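Local coordinates for protein tyrocidine synthase 2 (Brevibacillus parabrevis, PDB 6TA8) that belongs to the nonribosomal peptide synthetases, multidomain enzymes, and is represented here by a condensation domain of two chloramphenicol-acetyltransferase-like lobes, at residues A[75-79]-A[178-183]; A[174-178]-A[317-321]. All blocks are in the same frame, centred on the assembly; numbering follows the deposited sequence.

Contact 1 of 2, residues A[75-79]-A[178-183]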
ATOM      1  N   ALA A  75     -17.955   8.916  15.896  1.00 57.39           N
ATOM      2  CA  ALA A  75     -16.575   9.132  15.477  1.00 54.47           C
ATOM      3  C   ALA A  75     -16.450   9.077  13.960  1.00 50.96           C
ATOM      4  O   ALA A  75     -15.819   9.946  13.347  1.00 53.69           O
ATOM      5  CB  ALA A  75     -15.659   8.098  16.133  1.00 51.86           C
ATOM      6  N   PHE A  76     -17.055   8.065  13.333  1.00 51.68           N
ATOM      7  CA  PHE A  76     -16.945   7.924  11.885  1.00 51.89           C
ATOM      8  C   PHE A  76     -17.761   8.979  11.149  1.00 52.91           C
ATOM      9  O   PHE A  76     -17.390   9.381  10.040  1.00 49.81           O
ATOM     10  CB  PHE A  76     -17.370   6.519  11.458  1.00 43.72           C
ATOM     11  CG  PHE A  76     -16.272   5.499  11.571  1.00 47.51           C
ATOM     12  CD1 PHE A  76     -15.328   5.364  10.566  1.00 46.05           C
ATOM     13  CD2 PHE A  76     -16.179   4.682  12.686  1.00 47.49           C
ATOM     14  CE1 PHE A  76     -14.314   4.429  10.669  1.00 41.78           C
ATOM     15  CE2 PHE A  76     -15.168   3.746  12.793  1.00 42.55           C
ATOM     16  CZ  PHE A  76     -14.235   3.620  11.783  1.00 44.80           C
ATOM     17  N   GLN A  77     -18.869   9.440  11.739  1.00 56.08           N
ATOM     18  CA  GLN A  77     -19.610  10.545  11.139  1.00 50.22           C
ATOM     19  C   GLN A  77     -18.748  11.796  11.031  1.00 50.44           C
ATOM     20  O   GLN A  77     -18.913  12.586  10.094  1.00 54.71           O
ATOM     21  CB  GLN A  77     -20.872  10.841  11.950  1.00 50.35           C
ATOM     22  CG  GLN A  77     -22.020   9.873  11.703  1.00 64.32           C
ATOM     23  CD  GLN A  77     -22.755  10.155  10.411  1.00 65.49           C
ATOM     24  OE1 GLN A  77     -22.867  11.304   9.985  1.00 75.91           O
ATOM     25  NE2 GLN A  77     -23.264   9.104   9.778  1.00 57.10           N
ATOM     26  N   GLN A  78     -17.825  11.990  11.974  1.00 46.47           N
ATOM     27  CA  GLN A  78     -16.916  13.127  11.915  1.00 53.42           C
ATOM     28  C   GLN A  78     -15.699  12.838  11.045  1.00 51.74           C
ATOM     29  O   GLN A  78     -15.181  13.750  10.390  1.00 49.12           O
ATOM     30  CB  GLN A  78     -16.473  13.517  13.327  1.00 49.40           C
ATOM     31  CG  GLN A  78     -15.628  14.778  13.393  1.00 64.10           C
ATOM     32  CD  GLN A  78     -16.408  16.027  13.031  1.00 66.23           C
ATOM     33  OE1 GLN A  78     -17.634  16.064  13.146  1.00 58.62           O
ATOM     34  NE2 GLN A  78     -15.698  17.060  12.592  1.00 60.41           N
ATOM     35  N   ILE A  79     -15.236  11.587  11.020  1.00 47.31           N
ATOM     36  CA  ILE A  79     -14.072  11.234  10.211  1.00 41.48           C
ATOM     37  C   ILE A  79     -14.379  11.409   8.730  1.00 46.68           C
ATOM     38  O   ILE A  79     -13.619  12.045   7.991  1.00 44.93           O
ATOM     39  CB  ILE A  79     -13.617   9.798  10.526  1.00 43.86           C
ATOM     40  CG1 ILE A  79     -12.941   9.739  11.898  1.00 48.07           C
ATOM     41  CG2 ILE A  79     -12.680   9.286   9.445  1.00 41.93           C
ATOM     42  CD1 ILE A  79     -12.516   8.349  12.303  1.00 49.70           C
ATOM     43  N   ASP A 178      -6.861   9.739  14.155  1.00 39.03           N
ATOM     44  CA  ASP A 178      -8.079  10.535  14.265  1.00 41.61           C
ATOM     45  C   ASP A 178      -9.203   9.754  14.939  1.00 48.29           C
ATOM     46  O   ASP A 178      -9.982  10.325  15.710  1.00 40.40           O
ATOM     47  CB  ASP A 178      -8.510  11.022  12.882  1.00 43.80           C
ATOM     48  CG  ASP A 178      -7.616  12.128  12.350  1.00 56.07           C
ATOM     49  OD1 ASP A 178      -6.601  12.445  13.007  1.00 51.94           O
ATOM     50  OD2 ASP A 178      -7.929  12.683  11.274  1.00 47.26           O
ATOM     51  N   PHE A 179      -9.307   8.451  14.665  1.00 40.77           N
ATOM     52  CA  PHE A 179     -10.359   7.662  15.299  1.00 47.84           C
ATOM     53  C   PHE A 179     -10.092   7.481  16.787  1.00 47.50           C
ATOM     54  O   PHE A 179     -11.022   7.536  17.601  1.00 50.33           O
ATOM     55  CB  PHE A 179     -10.503   6.305  14.613  1.00 50.55           C
ATOM     56  CG  PHE A 179     -11.513   5.405  15.267  1.00 47.70           C
ATOM     57  CD1 PHE A 179     -12.868   5.675  15.166  1.00 39.90           C
ATOM     58  CD2 PHE A 179     -11.109   4.297  15.993  1.00 53.59           C
ATOM     59  CE1 PHE A 179     -13.800   4.854  15.771  1.00 53.40           C
ATOM     60  CE2 PHE A 179     -12.036   3.471  16.601  1.00 50.40           C
ATOM     61  CZ  PHE A 179     -13.384   3.750  16.488  1.00 55.04           C
ATOM     62  N   SER A 180      -8.830   7.260  17.164  1.00 47.58           N
ATOM     63  CA  SER A 180      -8.499   7.151  18.580  1.00 44.21           C
ATOM     64  C   SER A 180      -8.732   8.467  19.308  1.00 42.88           C
ATOM     65  O   SER A 180      -9.052   8.465  20.503  1.00 50.87           O
ATOM     66  CB  SER A 180      -7.051   6.697  18.752  1.00 45.52           C
ATOM     67  OG  SER A 180      -6.741   6.495  20.119  1.00 65.42           O
ATOM     68  N   SER A 181      -8.582   9.594  18.611  1.00 48.20           N
ATOM     69  CA  SER A 181      -8.869  10.888  19.216  1.00 47.24           C
ATOM     70  C   SER A 181     -10.364  11.186  19.206  1.00 46.90           C
ATOM     71  O   SER A 181     -10.901  11.707  20.190  1.00 51.61           O
ATOM     72  CB  SER A 181      -8.099  11.991  18.488  1.00 42.82           C
ATOM     73  OG  SER A 181      -8.438  13.271  18.993  1.00 40.01           O
ATOM     74  N   ALA A 182     -11.048  10.863  18.105  1.00 45.74           N
ATOM     75  CA  ALA A 182     -12.489  11.089  18.034  1.00 50.64           C
ATOM     76  C   ALA A 182     -13.233  10.238  19.054  1.00 51.33           C
ATOM     77  O   ALA A 182     -14.179  10.708  19.694  1.00 57.59           O
ATOM     78  CB  ALA A 182     -12.999  10.798  16.624  1.00 54.14           C
ATOM     79  N   TYR A 183     -12.822   8.977  19.217  1.00 44.59           N
ATOM     80  CA  TYR A 183     -13.474   8.117  20.197  1.00 53.67           C
ATOM     81  C   TYR A 183     -13.169   8.563  21.621  1.00 59.22           C
ATOM     82  O   TYR A 183     -13.982   8.339  22.525  1.00 66.82           O
ATOM     83  CB  TYR A 183     -13.046   6.664  19.992  1.00 52.16           C
ATOM     84  CG  TYR A 183     -13.933   5.660  20.695  1.00 52.88           C
ATOM     85  CD1 TYR A 183     -15.082   5.174  20.087  1.00 58.86           C
ATOM     86  CD2 TYR A 183     -13.619   5.199  21.967  1.00 56.12           C
ATOM     87  CE1 TYR A 183     -15.894   4.256  20.725  1.00 62.70           C
ATOM     88  CE2 TYR A 183     -14.426   4.280  22.614  1.00 57.07           C
ATOM     89  CZ  TYR A 183     -15.563   3.813  21.988  1.00 59.97           C
ATOM     90  OH  TYR A 183     -16.370   2.899  22.625  1.00 68.23           O
TER

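Contact 2 of 2, residues A[174-178]-A[317-321]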
ATOM      1  N   ILE A 174      -3.209   7.980   9.620  1.00 45.34           N
ATOM      2  CA  ILE A 174      -4.040   9.132   9.959  1.00 39.65           C
ATOM      3  C   ILE A 174      -5.383   8.675  10.510  1.00 44.90           C
ATOM      4  O   ILE A 174      -5.954   9.326  11.393  1.00 52.96           O
ATOM      5  CB  ILE A 174      -4.213  10.043   8.729  1.00 43.67           C
ATOM      6  CG1 ILE A 174      -2.854  10.394   8.128  1.00 43.71           C
ATOM      7  CG2 ILE A 174      -4.971  11.308   9.098  1.00 46.49           C
ATOM      8  CD1 ILE A 174      -2.946  11.156   6.826  1.00 43.11           C
ATOM      9  N   LEU A 175      -5.905   7.553  10.010  1.00 49.48           N
ATOM     10  CA  LEU A 175      -7.167   7.027  10.520  1.00 44.61           C
ATOM     11  C   LEU A 175      -7.021   6.554  11.961  1.00 44.52           C
ATOM     12  O   LEU A 175      -7.872   6.849  12.809  1.00 46.90           O
ATOM     13  CB  LEU A 175      -7.658   5.888   9.628  1.00 51.10           C
ATOM     14  CG  LEU A 175      -8.492   6.282   8.410  1.00 51.28           C
ATOM     15  CD1 LEU A 175      -9.081   5.047   7.754  1.00 52.08           C
ATOM     16  CD2 LEU A 175      -9.589   7.255   8.807  1.00 46.90           C
ATOM     17  N   PHE A 176      -5.947   5.815  12.256  1.00 46.87           N
ATOM     18  CA  PHE A 176      -5.729   5.333  13.616  1.00 47.87           C
ATOM     19  C   PHE A 176      -5.582   6.493  14.594  1.00 50.73           C
ATOM     20  O   PHE A 176      -6.024   6.405  15.744  1.00 58.86           O
ATOM     21  CB  PHE A 176      -4.491   4.437  13.668  1.00 50.74           C
ATOM     22  CG  PHE A 176      -4.549   3.259  12.736  1.00 51.62           C
ATOM     23  CD1 PHE A 176      -5.758   2.664  12.418  1.00 56.12           C
ATOM     24  CD2 PHE A 176      -3.388   2.744  12.181  1.00 55.40           C
ATOM     25  CE1 PHE A 176      -5.810   1.580  11.562  1.00 51.39           C
ATOM     26  CE2 PHE A 176      -3.432   1.660  11.324  1.00 51.00           C
ATOM     27  CZ  PHE A 176      -4.645   1.077  11.014  1.00 57.71           C
ATOM     28  N   GLU A 177      -4.960   7.588  14.153  1.00 53.48           N
ATOM     29  CA  GLU A 177      -4.806   8.750  15.020  1.00 50.78           C
ATOM     30  C   GLU A 177      -6.142   9.450  15.241  1.00 40.54           C
ATOM     31  O   GLU A 177      -6.532   9.721  16.382  1.00 40.06           O
ATOM     32  CB  GLU A 177      -3.786   9.720  14.419  1.00 52.53           C
ATOM     33  CG  GLU A 177      -2.333   9.374  14.713  1.00 53.34           C
ATOM     34  CD  GLU A 177      -1.359  10.202  13.889  1.00 68.75           C
ATOM     35  OE1 GLU A 177      -0.965   9.747  12.793  1.00 60.62           O
ATOM     36  OE2 GLU A 177      -0.991  11.309  14.335  1.00 77.34           O
ATOM     37  N   ASP A 178      -6.861   9.739  14.155  1.00 39.03           N
ATOM     38  CA  ASP A 178      -8.079  10.535  14.265  1.00 41.61           C
ATOM     39  C   ASP A 178      -9.203   9.754  14.939  1.00 48.29           C
ATOM     40  O   ASP A 178      -9.982  10.325  15.710  1.00 40.40           O
ATOM     41  CB  ASP A 178      -8.510  11.022  12.882  1.00 43.80           C
ATOM     42  CG  ASP A 178      -7.616  12.128  12.350  1.00 56.07           C
ATOM     43  OD1 ASP A 178      -6.601  12.445  13.007  1.00 51.94           O
ATOM     44  OD2 ASP A 178      -7.929  12.683  11.274  1.00 47.26           O
ATOM     45  N   THR A 317       0.091  16.137   4.564  1.00 52.49           N
ATOM     46  CA  THR A 317       0.487  15.371   5.742  1.00 54.31           C
ATOM     47  C   THR A 317      -0.713  14.696   6.395  1.00 53.99           C
ATOM     48  O   THR A 317      -0.631  13.530   6.800  1.00 56.37           O
ATOM     49  CB  THR A 317       1.204  16.275   6.746  1.00 53.46           C
ATOM     50  OG1 THR A 317       0.482  17.505   6.890  1.00 54.40           O
ATOM     51  CG2 THR A 317       2.621  16.575   6.275  1.00 59.14           C
ATOM     52  N   ARG A 318      -1.834  15.409   6.509  1.00 56.32           N
ATOM     53  CA  ARG A 318      -3.054  14.872   7.099  1.00 51.71           C
ATOM     54  C   ARG A 318      -4.096  14.504   6.046  1.00 47.64           C
ATOM     55  O   ARG A 318      -5.276  14.352   6.378  1.00 50.05           O
ATOM     56  CB  ARG A 318      -3.646  15.874   8.091  1.00 53.44           C
ATOM     57  CG  ARG A 318      -2.665  16.370   9.140  1.00 57.38           C
ATOM     58  CD  ARG A 318      -2.292  15.265  10.110  1.00 60.51           C
ATOM     59  NE  ARG A 318      -3.433  14.845  10.917  1.00 64.68           N
ATOM     60  CZ  ARG A 318      -3.390  13.873  11.822  1.00 59.87           C
ATOM     61  NH1 ARG A 318      -2.259  13.216  12.038  1.00 60.01           N
ATOM     62  NH2 ARG A 318      -4.480  13.557  12.511  1.00 57.34           N
ATOM     63  N   THR A 319      -3.685  14.366   4.788  1.00 49.18           N
ATOM     64  CA  THR A 319      -4.607  14.083   3.697  1.00 43.24           C
ATOM     65  C   THR A 319      -4.727  12.579   3.493  1.00 44.63           C
ATOM     66  O   THR A 319      -3.718  11.870   3.424  1.00 44.05           O
ATOM     67  CB  THR A 319      -4.140  14.756   2.406  1.00 42.97           C
ATOM     68  OG1 THR A 319      -4.160  16.179   2.570  1.00 41.14           O
ATOM     69  CG2 THR A 319      -5.047  14.374   1.244  1.00 44.02           C
ATOM     70  N   ILE A 320      -5.963  12.096   3.398  1.00 44.89           N
ATOM     71  CA  ILE A 320      -6.248  10.683   3.181  1.00 30.94           C
ATOM     72  C   ILE A 320      -6.558  10.475   1.705  1.00 31.70           C
ATOM     73  O   ILE A 320      -7.338  11.232   1.113  1.00 26.95           O
ATOM     74  CB  ILE A 320      -7.411  10.210   4.070  1.00 42.38           C
ATOM     75  CG1 ILE A 320      -6.947  10.106   5.525  1.00 40.43           C
ATOM     76  CG2 ILE A 320      -7.967   8.878   3.583  1.00 34.41           C
ATOM     77  CD1 ILE A 320      -7.988   9.547   6.459  1.00 45.25           C
ATOM     78  N   GLY A 321      -5.938   9.465   1.110  1.00 26.80           N
ATOM     79  CA  GLY A 321      -6.132   9.193  -0.301  1.00 24.63           C
ATOM     80  C   GLY A 321      -5.212   8.079  -0.739  1.00 24.84           C
ATOM     81  O   GLY A 321      -4.447   7.524   0.054  1.00 27.59           O
TER

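Contact 1 of 2, residues A[75-79]-A[178-183]
A75 sets its methyl group against two neighbours on the opposing helix, touching A182 CB from A75 CB at 3.8 Å and lying equally close to the ring atom F179 CE1. With so little bulk on either side, the pair A75 and A182 lets the backbones come together, and their CA atoms are 5.2 Å apart. The short axes of 75-79 and 178-183 approach to 9.4 Å, their N-to-C directions 129° apart, nearer antiparallel than parallel. Beyond this point Y183 turns its ring to L71 and V72, earlier on helix 69-82, while its hydroxyl bonds to the backbone N of D68.

F76, one residue on, meets F179. The ring centroids are 5.0 Å apart and the planes tilted by 39°, with F76 CE2 reaching F179 CE1 at 3.5 Å. F179 holds its CG opposite the backbone N (chi1 176°), which swings the ring across the gap to A75 and F76. Large flat rings suit this place because they also reach down to strand 155-163, F76 resting on V160 and F179 on L158.

I79, a turn after A75, extends its longer branch so that CD1 touches F179 CB at 3.7 Å; this methyl lies at the edge of the F179 ring, near its plane. A branched aliphatic residue suits this place, its longer arm lying beside F179 CB with no polar group to bury. D178, though buried, has both carboxylate oxygens engaged: OD2 by H83 NE2, just past the end of helix 69-82, and OD1 by R318.

Apart from that polar border, this is apolar helix-helix packing, in which helices 69-82 and 169-187 lie together on one face of the five-stranded sheet, as expected for an alpha/beta lobe of the chloramphenicol acetyltransferase-like fold.

Contact 2 of 2, residues A[174-178]-A[317-321]
I174, E177 and D178 on helix 169-187 meet R318 and I320 in a contact that joins the two acetyltransferase-like lobes of the condensation domain: a salt-bridge network beside an apolar patch. The loop 317-321 runs between strands 297-304 and 325-332 of the six-stranded sheet, whereas the helix belongs with the five-stranded one.

I174 suits the centre because its branched side chain serves both halves. I174 CD1 nestles among backbone carbonyls of the loop, 3.3 Å from T317 O, and I174 CG2 lies over one face of the R318 guanidinium, 4.1 Å from R318 CZ. T319 O, also beside I174 CD1, accepts a bond from R307. On the more deeply buried side I320 CD1 packs on L175 CD2 at 3.7 Å, the two side chains crossing at about a right angle.

An arginine can bridge two acids at once. Bends at chi2 (-69°) and chi3 (-66°) curl the R318 chain so that NH1 points to E177 and NH2 to D178, each carboxylate meeting the flat head at its edge. D178 OD1 pairs with NH2 in a salt bridge, modelled implausibly short. E177, more exposed, turns its carboxylate steeply against the guanidinium plane, and R318 NH1 gives E177 OE2 a weak hydrogen bond of 3.2 Å with an N-H...O angle of 148°.

In the fold
Both contacts use helix 169-187, and their centres lie about 11 Å apart. Along the chain their segments alternate: 75-79, then 174-178, then 178-183, then 317-321, with D178 common to both. Contact 1 is internal to the lobe built on the five-stranded sheet, while in contact 2 a loop of the lobe built on the six-stranded sheet reaches the same helix. They touch directly where I79 CG2 meets L175 CD2 at 3.8 Å, making the packing continuous. The helix starts at the end of the HHxxxDG signature of condensation domains, so the segment that follows the motif is held against its own lobe by contact 1 and touched by the other lobe in contact 2.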